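Putative rhamnosidase (Streptomyces avermitilis, PDB 3W5M) hydrolyses terminal non-reducing alpha-L-rhamnose residues of alpha-L-rhamnosides, including citrus flavonoids and gum arabic, and also binds L-rhamnose through a calcium-dependent carbohydrate-binding module. Local coordinates at residues 718-723 and 769-774; 736-741 and 793-798; 763-768 and 787-792. One frame throughout, in Å; residues are numbered along the deposited sequence.

In the fold
All three contacts lie in the six-hairpin glycosidase domain, the (alpha/alpha)6 barrel of the enzyme. Coming from the N terminus, helix 713-732 supplies 718-723, and contact 1 closes when 769-774 on helix 756-777 packs against it. The loop at 736-741 opens contact 2 before contact 1 has closed, and it waits for 793-798 on helix 783-800, so these two loops cross. Contact 3 joins 763-768 to 787-792; it crosses contact 1 and is nested inside contact 2. Helix 756-777 is shared by contacts 1 and 3, helix 783-800 by contacts 2 and 3. Leu737 packs on Arg791 and Phe764, bringing contacts 2 and 3 together.

Contact 1: residues 718-723 and 769-774; sequences DALPSV and DLAARM
Leu720 holds its CG anti to the backbone N (chi1 -167°), while Met774 has its CG anti to its own carbonyl carbon (chi1 -67°) and runs on extended to the methyl. The two side chains slide past each other in opposite directions. One branch of the leucine does the touching: Leu720 CD1 lies 4.0 Å from Met774 CB and 4.1 Å from Met774 SD, alongside the thioether chain. One turn further on, Val723 divides its two methyls between two partners. Val723 CG1 meets Ala771 CB at 3.7 Å, the tightest approach between the segments, and Val723 CG2 sits more loosely at 4.4 Å from Met774 SD. The methionine sulfur is therefore met by both the leucine and the valine.

The short axes come no closer than 10.7 Å, at 142° between their directions, and all four touching residues are buried and apolar. Each helix also has polar bonds of its own. Pro721 has no N-H to give, and the helix is kinked here; Ser722 OG bonds to Ala719 O at 2.7 Å on a lone pair, and that carbonyl also receives Val723 N. In the other helix, Arg773 grips Asp769 side-on through NE and NH2, each nitrogen reaching a different carboxylate oxygen from above the carboxylate plane, and Leu770 CD2 covers the centre of one guanidinium face.

Beyond the pair, Leu720 also touches Leu778 and Lys780, and Ala771 leans on Tyr785 of helix 783-800. This is plain apolar packing between segments of helices 713-732 and 756-777 that run broadly antiparallel, of the kind that builds the (alpha/alpha)6 barrel of family 78 glycosidases.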
# COMPACT_ATOMS: atom_id res chain seq x y z
N ASP A 718 -6.51 20.93 -7.74
CA ASP A 718 -6.93 20.43 -6.45
C ASP A 718 -5.82 20.54 -5.39
O ASP A 718 -6.12 20.55 -4.20
CB ASP A 718 -7.39 18.96 -6.57
CG ASP A 718 -8.73 18.82 -7.27
OD1 ASP A 718 -9.48 19.81 -7.42
OD2 ASP A 718 -9.06 17.68 -7.68
N ALA A 719 -4.56 20.63 -5.83
CA ALA A 719 -3.38 20.65 -4.95
C ALA A 719 -2.99 22.08 -4.62
O ALA A 719 -2.50 22.35 -3.53
CB ALA A 719 -2.21 19.94 -5.62
N LEU A 720 -3.25 23.01 -5.53
CA LEU A 720 -2.64 24.35 -5.38
C LEU A 720 -2.95 25.09 -4.05
O LEU A 720 -2.02 25.59 -3.44
CB LEU A 720 -2.79 25.23 -6.65
CG LEU A 720 -1.93 26.51 -6.69
CD1 LEU A 720 -0.44 26.22 -6.57
CD2 LEU A 720 -2.25 27.32 -7.94
N PRO A 721 -4.21 25.09 -3.56
CA PRO A 721 -4.48 25.72 -2.24
C PRO A 721 -3.71 25.10 -1.05
O PRO A 721 -3.25 25.83 -0.16
CB PRO A 721 -6.00 25.55 -2.06
CG PRO A 721 -6.51 25.40 -3.47
CD PRO A 721 -5.46 24.62 -4.19
N SER A 722 -3.57 23.78 -1.02
CA SER A 722 -2.76 23.11 0.02
C SER A 722 -1.28 23.48 -0.11
O SER A 722 -0.58 23.60 0.89
CB SER A 722 -2.93 21.58 0.00
OG SER A 722 -2.35 21.02 -1.17
N VAL A 723 -0.83 23.69 -1.35
CA VAL A 723 0.55 24.08 -1.66
C VAL A 723 0.80 25.51 -1.11
O VAL A 723 1.79 25.74 -0.44
CB VAL A 723 0.85 23.98 -3.17
CG1 VAL A 723 2.15 24.69 -3.56
CG2 VAL A 723 0.92 22.52 -3.61
N ASP A 769 9.18 27.24 -6.45
CA ASP A 769 9.41 27.14 -7.89
C ASP A 769 8.26 26.34 -8.52
O ASP A 769 7.64 26.77 -9.50
CB ASP A 769 10.74 26.42 -8.14
CG ASP A 769 11.11 26.27 -9.61
OD1 ASP A 769 10.35 26.67 -10.52
OD2 ASP A 769 12.20 25.75 -9.87
N LEU A 770 7.97 25.18 -7.94
CA LEU A 770 6.91 24.37 -8.50
C LEU A 770 5.56 25.05 -8.39
O LEU A 770 4.74 24.94 -9.32
CB LEU A 770 6.87 22.99 -7.84
CG LEU A 770 8.02 22.04 -8.16
CD1 LEU A 770 7.69 20.67 -7.55
CD2 LEU A 770 8.35 21.94 -9.64
N ALA A 771 5.31 25.73 -7.27
CA ALA A 771 4.04 26.43 -7.14
C ALA A 771 3.87 27.48 -8.25
O ALA A 771 2.77 27.66 -8.78
CB ALA A 771 3.89 27.04 -5.76
N ALA A 772 4.96 28.16 -8.63
CA ALA A 772 4.89 29.14 -9.73
C ALA A 772 4.58 28.45 -11.06
O ALA A 772 3.81 28.97 -11.87
CB ALA A 772 6.18 29.96 -9.85
N ARG A 773 5.17 27.28 -11.27
CA ARG A 773 4.95 26.50 -12.47
C ARG A 773 3.48 26.06 -12.54
O ARG A 773 2.88 26.11 -13.62
CB ARG A 773 5.91 25.31 -12.54
CG ARG A 773 7.38 25.69 -12.73
CD ARG A 773 8.21 24.45 -13.02
NE ARG A 773 9.52 24.47 -12.36
CZ ARG A 773 10.31 23.40 -12.26
NH1 ARG A 773 9.94 22.22 -12.79
NH2 ARG A 773 11.49 23.51 -11.65
N MET A 774 2.92 25.65 -11.40
CA MET A 774 1.50 25.24 -11.32
C MET A 774 0.56 26.41 -11.62
O MET A 774 -0.39 26.26 -12.41
CB MET A 774 1.16 24.69 -9.93
CG MET A 774 1.85 23.38 -9.60
SD MET A 774 1.32 22.79 -7.98
CE MET A 774 2.37 21.35 -7.80

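Contact 2: residues 736-741 and 793-798; sequences GLLRPA and RKAFQT
Gly736 starts the contact with its backbone: its carbonyl O lies 3.5 Å from Ala795 CB, the closest approach between loop and helix. Its phi is positive (51°), and that of the next residue, Leu737, is positive too (77°), while the carbonyl of Gly736 is directed at the alanine.

Leu737 follows, and only the root of its side chain reaches this part of the helix, with Leu737 CB 4.2 Å from Ala795 CB. The rest of the side chain heads to the preceding turn, where Leu737 CD1 packs 3.6 Å from Arg791 C.

Leu738 reaches the same alanine with the end of its side chain. Its CB does not aim straight at the helix, but chi1 (-56°) sets CG anti to the carbonyl carbon and beside the backbone N, and from there the CD2 branch reaches the helix. Leu738 CD2 lies 3.7 Å from Ala795 O and 4.0 Å from Ala795 CB. The alanine methyl is thus met by three successive residues, touching a carbonyl oxygen, a CB and a leucine methyl in turn.

With Arg739 the chain has already left 793-798, and its guanidinium bonds to the carbonyl oxygens of His733 and Gly691. On the helix, Thr798 OG1 folds back to Lys794 O at 3.1 Å, and the backbone N of Thr798 reaches the same oxygen from the opposite face of its plane.

Leu738 continues onto Ala799 and Tyr800, while Leu737 also touches Glu731. This surface loop, following helix 713-732 and preceding helix 756-777, so lies against the C-terminal part of helix 783-800.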
# COMPACT_ATOMS: atom_id res chain seq x y z
N GLY A 736 14.87 34.73 7.64
CA GLY A 736 15.35 35.30 6.37
C GLY A 736 15.37 34.26 5.28
O GLY A 736 16.29 34.20 4.47
N LEU A 737 14.36 33.38 5.32
CA LEU A 737 14.11 32.31 4.35
C LEU A 737 15.01 31.08 4.49
O LEU A 737 14.92 30.15 3.69
CB LEU A 737 14.11 32.86 2.91
CG LEU A 737 13.11 33.99 2.69
CD1 LEU A 737 13.37 34.61 1.33
CD2 LEU A 737 11.66 33.53 2.81
N LEU A 738 15.87 31.07 5.51
CA LEU A 738 16.72 29.92 5.75
C LEU A 738 15.96 29.00 6.67
O LEU A 738 15.39 29.45 7.66
CB LEU A 738 18.07 30.33 6.37
CG LEU A 738 18.89 31.36 5.58
CD1 LEU A 738 20.23 31.60 6.30
CD2 LEU A 738 19.10 30.96 4.12
N ARG A 739 15.94 27.71 6.34
CA ARG A 739 15.19 26.76 7.16
C ARG A 739 16.08 26.10 8.22
O ARG A 739 17.28 25.93 7.98
CB ARG A 739 14.53 25.71 6.25
CG ARG A 739 13.40 26.32 5.42
CD ARG A 739 12.05 26.13 6.11
NE ARG A 739 11.71 24.69 6.18
CZ ARG A 739 10.98 24.15 7.16
NH1 ARG A 739 10.52 24.89 8.15
NH2 ARG A 739 10.71 22.84 7.14
N PRO A 740 15.48 25.70 9.36
CA PRO A 740 16.21 25.01 10.44
C PRO A 740 16.88 23.71 9.97
O PRO A 740 16.41 23.09 9.01
CB PRO A 740 15.11 24.68 11.46
CG PRO A 740 13.99 25.60 11.17
CD PRO A 740 14.06 25.92 9.70
N ALA A 741 17.97 23.30 10.62
CA ALA A 741 18.61 22.04 10.29
C ALA A 741 17.90 20.87 11.00
O ALA A 741 18.50 20.15 11.81
CB ALA A 741 20.12 22.09 10.60
N ARG A 793 16.09 31.57 -3.40
CA ARG A 793 17.31 31.23 -4.12
C ARG A 793 18.45 32.19 -3.75
O ARG A 793 19.58 31.75 -3.63
CB ARG A 793 17.10 31.23 -5.64
CG ARG A 793 18.35 30.90 -6.42
CD ARG A 793 18.10 30.45 -7.83
NE ARG A 793 17.23 31.37 -8.56
CZ ARG A 793 16.66 31.08 -9.73
NH1 ARG A 793 16.87 29.89 -10.32
NH2 ARG A 793 15.88 31.99 -10.31
N LYS A 794 18.14 33.47 -3.59
CA LYS A 794 19.19 34.45 -3.25
C LYS A 794 19.73 34.21 -1.83
O LYS A 794 20.93 34.17 -1.62
CB LYS A 794 18.73 35.89 -3.37
CG LYS A 794 19.92 36.80 -3.61
CD LYS A 794 19.84 38.13 -2.88
CE LYS A 794 21.12 38.94 -3.14
NZ LYS A 794 21.07 40.32 -2.59
N ALA A 795 18.81 34.05 -0.88
CA ALA A 795 19.16 33.71 0.49
C ALA A 795 19.93 32.39 0.51
O ALA A 795 20.96 32.28 1.19
CB ALA A 795 17.92 33.68 1.37
N PHE A 796 19.48 31.41 -0.28
CA PHE A 796 20.18 30.15 -0.35
C PHE A 796 21.63 30.28 -0.84
O PHE A 796 22.55 29.68 -0.26
CB PHE A 796 19.44 29.14 -1.25
CG PHE A 796 20.06 27.79 -1.27
CD1 PHE A 796 21.16 27.52 -2.09
CD2 PHE A 796 19.55 26.75 -0.46
CE1 PHE A 796 21.75 26.27 -2.10
CE2 PHE A 796 20.14 25.51 -0.48
CZ PHE A 796 21.23 25.26 -1.29
N GLN A 797 21.83 31.04 -1.92
CA GLN A 797 23.16 31.12 -2.55
C GLN A 797 24.12 31.82 -1.62
O GLN A 797 25.27 31.41 -1.47
CB GLN A 797 23.10 31.85 -3.88
CG GLN A 797 22.61 30.99 -5.02
CD GLN A 797 22.03 31.82 -6.15
OE1 GLN A 797 21.87 33.03 -6.02
NE2 GLN A 797 21.71 31.17 -7.26
N THR A 798 23.62 32.86 -0.98
CA THR A 798 24.43 33.61 -0.02
C THR A 798 24.89 32.76 1.17
O THR A 798 26.04 32.89 1.62
CB THR A 798 23.67 34.87 0.46
OG1 THR A 798 23.43 35.71 -0.67
CG2 THR A 798 24.49 35.65 1.49

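Contact 3: residues 763-768 and 787-792; sequences YFAHSA and DLFTRI
Phe764 and Ile792 supply the one CH-pi contact. Ile792 CD1 stands over the centre of the phenyl face, 3.4 Å from the centroid of the Phe764 ring and just 3° off its normal, and the two side chains cross at about a right angle. In the phenylalanine, chi1 of 179° sets CG anti to the backbone N, and chi2 of 25° turns the ring so that its face meets the methyl.

Apolar packing does the rest. Ala765 CB sits 3.5 Å from Ile792 CG2, so the isoleucine uses both of its branches, CD1 on the ring and CG2 on the alanine. Ala768 CB fits among Leu788 CD2 at 3.8 Å, Phe789 CB at 4.0 Å and Ile792 CD1. One polar atom joins in: Ala765 O comes within 3.2 Å of Phe789 CD1.

An alanine in place of Phe764 removes the ring under Ile792 CD1, and would probably open a gap there and beside Leu788 CD1.

A salt bridge lies within helix 783-800, where Arg791 NE bonds to Asp787 OD2 at 3.2 Å.

The axes of the two segments approach to 8.4 Å, running nearly antiparallel, consistent with the small alanines between them. Helices 756-777 and 783-800 are consecutive in the chain, and Phe764 also touches Leu730 and Glu731 of helix 713-732.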
# COMPACT_ATOMS: atom_id res chain seq x y z
N TYR A 763 14.71 22.54 -0.46
CA TYR A 763 13.33 22.07 -0.68
C TYR A 763 12.26 23.17 -0.61
O TYR A 763 11.28 23.14 -1.39
CB TYR A 763 13.01 20.84 0.20
CG TYR A 763 13.05 19.57 -0.61
CD1 TYR A 763 11.98 19.24 -1.44
CD2 TYR A 763 14.15 18.71 -0.59
CE1 TYR A 763 12.00 18.10 -2.23
CE2 TYR A 763 14.18 17.55 -1.37
CZ TYR A 763 13.08 17.24 -2.17
OH TYR A 763 13.04 16.11 -2.99
N PHE A 764 12.46 24.15 0.27
CA PHE A 764 11.59 25.31 0.39
C PHE A 764 11.54 26.08 -0.95
O PHE A 764 10.46 26.37 -1.48
CB PHE A 764 12.08 26.17 1.58
CG PHE A 764 11.29 27.45 1.84
CD1 PHE A 764 9.96 27.61 1.45
CD2 PHE A 764 11.89 28.49 2.55
CE1 PHE A 764 9.26 28.77 1.73
CE2 PHE A 764 11.18 29.66 2.84
CZ PHE A 764 9.87 29.80 2.43
N ALA A 765 12.72 26.43 -1.47
CA ALA A 765 12.84 27.08 -2.78
C ALA A 765 12.18 26.27 -3.88
O ALA A 765 11.44 26.84 -4.69
CB ALA A 765 14.31 27.30 -3.13
N HIS A 766 12.46 24.97 -3.92
CA HIS A 766 11.94 24.11 -4.98
C HIS A 766 10.40 24.07 -4.95
O HIS A 766 9.75 24.07 -6.02
CB HIS A 766 12.48 22.68 -4.84
CG HIS A 766 12.14 21.78 -5.99
ND1 HIS A 766 12.50 22.05 -7.29
CD2 HIS A 766 11.48 20.59 -6.02
CE1 HIS A 766 12.09 21.07 -8.07
NE2 HIS A 766 11.46 20.18 -7.33
N SER A 767 9.84 23.99 -3.74
CA SER A 767 8.39 24.07 -3.59
C SER A 767 7.81 25.41 -4.10
O SER A 767 6.77 25.42 -4.75
CB SER A 767 7.96 23.80 -2.16
OG SER A 767 8.07 22.42 -1.91
N ALA A 768 8.50 26.52 -3.82
CA ALA A 768 8.08 27.82 -4.36
C ALA A 768 8.13 27.84 -5.89
O ALA A 768 7.24 28.41 -6.54
CB ALA A 768 8.94 28.94 -3.77
N ASP A 787 8.37 35.39 -7.25
CA ASP A 787 9.08 36.33 -6.39
C ASP A 787 9.60 35.63 -5.13
O ASP A 787 10.75 35.86 -4.71
CB ASP A 787 8.16 37.50 -6.02
CG ASP A 787 8.73 38.36 -4.88
OD1 ASP A 787 9.84 38.91 -5.03
OD2 ASP A 787 8.07 38.46 -3.82
N LEU A 788 8.76 34.78 -4.53
CA LEU A 788 9.18 33.98 -3.38
C LEU A 788 10.36 33.10 -3.71
O LEU A 788 11.31 33.06 -2.94
CB LEU A 788 8.03 33.11 -2.84
CG LEU A 788 8.42 32.18 -1.69
CD1 LEU A 788 8.92 32.95 -0.46
CD2 LEU A 788 7.24 31.30 -1.30
N PHE A 789 10.29 32.38 -4.84
CA PHE A 789 11.38 31.54 -5.33
C PHE A 789 12.68 32.32 -5.50
O PHE A 789 13.72 31.90 -4.99
CB PHE A 789 11.02 30.84 -6.65
CG PHE A 789 12.16 30.05 -7.26
CD1 PHE A 789 12.86 29.11 -6.51
CD2 PHE A 789 12.52 30.25 -8.58
CE1 PHE A 789 13.89 28.38 -7.08
CE2 PHE A 789 13.55 29.53 -9.16
CZ PHE A 789 14.25 28.59 -8.40
N THR A 790 12.59 33.45 -6.21
CA THR A 790 13.74 34.39 -6.39
C THR A 790 14.40 34.74 -5.05
O THR A 790 15.63 34.72 -4.92
CB THR A 790 13.26 35.70 -7.06
OG1 THR A 790 12.63 35.39 -8.30
CG2 THR A 790 14.45 36.63 -7.33
N ARG A 791 13.58 35.08 -4.06
CA ARG A 791 14.10 35.50 -2.75
C ARG A 791 14.75 34.38 -1.96
O ARG A 791 15.78 34.59 -1.32
CB ARG A 791 13.04 36.23 -1.94
CG ARG A 791 12.71 37.58 -2.53
CD ARG A 791 11.78 38.37 -1.64
NE ARG A 791 10.43 37.84 -1.68
CZ ARG A 791 9.84 37.19 -0.68
NH1 ARG A 791 10.50 36.96 0.46
NH2 ARG A 791 8.60 36.76 -0.81
N ILE A 792 14.18 33.17 -2.03
CA ILE A 792 14.80 32.02 -1.39
C ILE A 792 16.09 31.60 -2.06
O ILE A 792 17.07 31.27 -1.37
CB ILE A 792 13.88 30.79 -1.34
CG1 ILE A 792 12.57 31.15 -0.65
CG2 ILE A 792 14.56 29.68 -0.53
CD1 ILE A 792 11.49 30.08 -0.84